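Local coordinates for periplasmic binding protein (Veillonella parvula, PDB 4OVK), which probably binds a small solute in the periplasm, perhaps a metal chelate, and delivers it to an ABC transporter for uptake into the cell, at residues K270-M273 against R277-A280. Sequence-based numbering, arbitrary orientation.
Sequences KAPM and RWDA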
ATOM      1  N   LYS A 270       4.156 -15.176   1.655  1.00 12.71           N
ATOM      2  CA  LYS A 270       4.148 -13.856   2.300  1.00 12.44           C
ATOM      3  C   LYS A 270       4.076 -12.716   1.274  1.00 11.51           C
ATOM      4  O   LYS A 270       4.898 -12.626   0.347  1.00 11.13           O
ATOM      5  CB  LYS A 270       5.394 -13.698   3.160  1.00 11.54           C
ATOM      6  CG  LYS A 270       5.489 -12.417   3.983  1.00 12.78           C
ATOM      7  CD  LYS A 270       4.528 -12.426   5.150  1.00 13.26           C
ATOM      8  CE  LYS A 270       4.989 -11.493   6.250  1.00 12.96           C
ATOM      9  NZ  LYS A 270       4.001 -11.396   7.347  1.00 15.30           N
ATOM     10  N   ALA A 271       3.107 -11.826   1.444  1.00 10.74           N
ATOM     11  CA  ALA A 271       2.969 -10.703   0.522  1.00 11.69           C
ATOM     12  C   ALA A 271       4.229  -9.840   0.526  1.00 12.55           C
ATOM     13  O   ALA A 271       4.816  -9.597   1.584  1.00 13.70           O
ATOM     14  CB  ALA A 271       1.775  -9.847   0.890  1.00 13.39           C
ATOM     15  N   PRO A 272       4.635  -9.355  -0.646  1.00 12.16           N
ATOM     16  CA  PRO A 272       5.761  -8.426  -0.689  1.00 13.40           C
ATOM     17  C   PRO A 272       5.478  -7.090  -0.005  1.00 14.23           C
ATOM     18  O   PRO A 272       4.312  -6.727   0.252  1.00 16.61           O
ATOM     19  CB  PRO A 272       5.980  -8.197  -2.182  1.00 14.05           C
ATOM     20  CG  PRO A 272       5.279  -9.302  -2.854  1.00 15.23           C
ATOM     21  CD  PRO A 272       4.107  -9.625  -1.992  1.00 13.81           C
HETATM   22  N   MSE A 273       6.554  -6.380   0.290  1.00 13.35           N
HETATM   23  CA  MSE A 273       6.478  -5.016   0.794  1.00 15.15           C
HETATM   24  C   MSE A 273       7.610  -4.211   0.214  1.00 12.74           C
HETATM   25  O   MSE A 273       8.766  -4.573   0.358  1.00 14.07           O
HETATM   26  CB  MSE A 273       6.543  -5.062   2.308  1.00 19.01           C
HETATM   27  CG  MSE A 273       6.749  -3.661   2.869  1.00 24.47           C
HETATM   28 SE   MSE A 273       6.296  -3.731   4.761  0.75 34.84          SE
HETATM   29  CE  MSE A 273       8.131  -4.089   5.347  1.00 32.49           C
ATOM     30  N   ARG A 277       3.575  -1.307   2.809  1.00 16.45           N
ATOM     31  CA  ARG A 277       3.030  -2.634   2.528  1.00 21.22           C
ATOM     32  C   ARG A 277       2.089  -2.579   1.313  1.00 21.45           C
ATOM     33  O   ARG A 277       1.484  -1.549   1.001  1.00 18.81           O
ATOM     34  CB  ARG A 277       2.394  -3.285   3.747  1.00 26.61           C
ATOM     35  CG  ARG A 277       1.175  -2.590   4.264  1.00 27.65           C
ATOM     36  CD  ARG A 277       0.800  -3.107   5.648  1.00 32.63           C
ATOM     37  NE  ARG A 277      -0.271  -2.278   6.167  1.00 37.83           N
ATOM     38  CZ  ARG A 277      -0.293  -1.669   7.352  1.00 40.37           C
ATOM     39  NH1 ARG A 277      -1.344  -0.929   7.670  1.00 46.98           N
ATOM     40  NH2 ARG A 277       0.702  -1.798   8.226  1.00 45.53           N
ATOM     41  N   TRP A 278       2.044  -3.692   0.603  1.00 20.20           N
ATOM     42  CA  TRP A 278       1.314  -3.794  -0.642  1.00 18.92           C
ATOM     43  C   TRP A 278      -0.084  -4.370  -0.439  1.00 22.57           C
ATOM     44  O   TRP A 278      -0.800  -4.587  -1.411  1.00 23.03           O
ATOM     45  CB  TRP A 278       2.122  -4.654  -1.622  1.00 16.09           C
ATOM     46  CG  TRP A 278       3.321  -3.982  -2.205  1.00 15.46           C
ATOM     47  CD1 TRP A 278       3.839  -2.752  -1.862  1.00 14.50           C
ATOM     48  CD2 TRP A 278       4.187  -4.508  -3.222  1.00 14.03           C
ATOM     49  NE1 TRP A 278       4.960  -2.487  -2.620  1.00 16.14           N
ATOM     50  CE2 TRP A 278       5.190  -3.546  -3.462  1.00 14.53           C
ATOM     51  CE3 TRP A 278       4.203  -5.701  -3.968  1.00 13.99           C
ATOM     52  CZ2 TRP A 278       6.202  -3.738  -4.407  1.00 14.70           C
ATOM     53  CZ3 TRP A 278       5.217  -5.887  -4.911  1.00 14.22           C
ATOM     54  CH2 TRP A 278       6.194  -4.909  -5.119  1.00 15.73           C
ATOM     55  N   ASP A 279      -0.462  -4.562   0.830  1.00 26.46           N
ATOM     56  CA  ASP A 279      -1.719  -5.200   1.239  1.00 28.82           C
ATOM     57  C   ASP A 279      -2.947  -4.330   1.004  1.00 36.48           C
ATOM     58  O   ASP A 279      -4.059  -4.849   1.036  1.00 34.40           O
ATOM     59  CB  ASP A 279      -1.678  -5.561   2.732  1.00 31.51           C
ATOM     60  CG  ASP A 279      -0.525  -6.522   3.091  1.00 29.78           C
ATOM     61  OD1 ASP A 279      -0.534  -7.695   2.671  1.00 26.22           O
ATOM     62  OD2 ASP A 279       0.393  -6.095   3.804  1.00 40.20           O
ATOM     63  N   ALA A 280      -2.745  -3.021   0.811  1.00 33.29           N
ATOM     64  CA  ALA A 280      -3.820  -2.083   0.503  1.00 36.78           C
ATOM     65  C   ALA A 280      -3.325  -1.042  -0.515  1.00 35.24           C
ATOM     66  O   ALA A 280      -2.131  -0.977  -0.811  1.00 32.45           O
ATOM     67  CB  ALA A 280      -4.305  -1.399   1.778  1.00 40.73           C
TER
HETATM   68  O   HOH W   1       2.187  -6.169   1.542  1.00 42.65           O
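The indole of Trp278 packs with one face against the Pro272-Met273 backbone: Pro272 C and Met273 C sit over that face, both displaced toward the rim, the latter 4.2 Å above the ring plane. The Pro272 and Trp278 side chains cross at about a right angle, Pro272 CB approaching the benzo ring obliquely, 3.5 Å from Trp278 CE3, with CZ3 and Pro272 CG completing the apolar patch. Trp278 CG stands anti to its carbonyl carbon (chi1 -74°), which swings the indole against 270-273, and its NE1 is hydrogen-bonded to Glu284, which should hold the ring's rotation. No direct hydrogen bond joins the two backbones. A water bridges them, hydrogen-bonded to Pro272 O and accepting from Trp278 N at 2.7 Å. Asp279 OD2 is 2.9 Å from the same water oxygen, while OD1 touches Ala271 CB at 3.6 Å. The buried carboxylate is satisfied by Tyr183 OH on OD1 and Asn238 N on OD2. Met273, a selenomethionine, runs extended before bending at chi3 (93°), its chain slanting across Arg277 with SE 4.1 Å from Arg277 CB; the arginine leads away to a cation-pi contact with Phe239. The contact is buried on the link from strand 268-270, an edge strand of the second of two four-stranded parallel sheets (both 2-1-3-4), consistent with a two-lobed periplasmic binding protein, to helix 285-296. From that helix Met288 packs on Ala271, Trp291 on Pro272, and Leu287 and Met288 on the indole; Leu331 of helix 324-331 touches both Pro272 and Trp278.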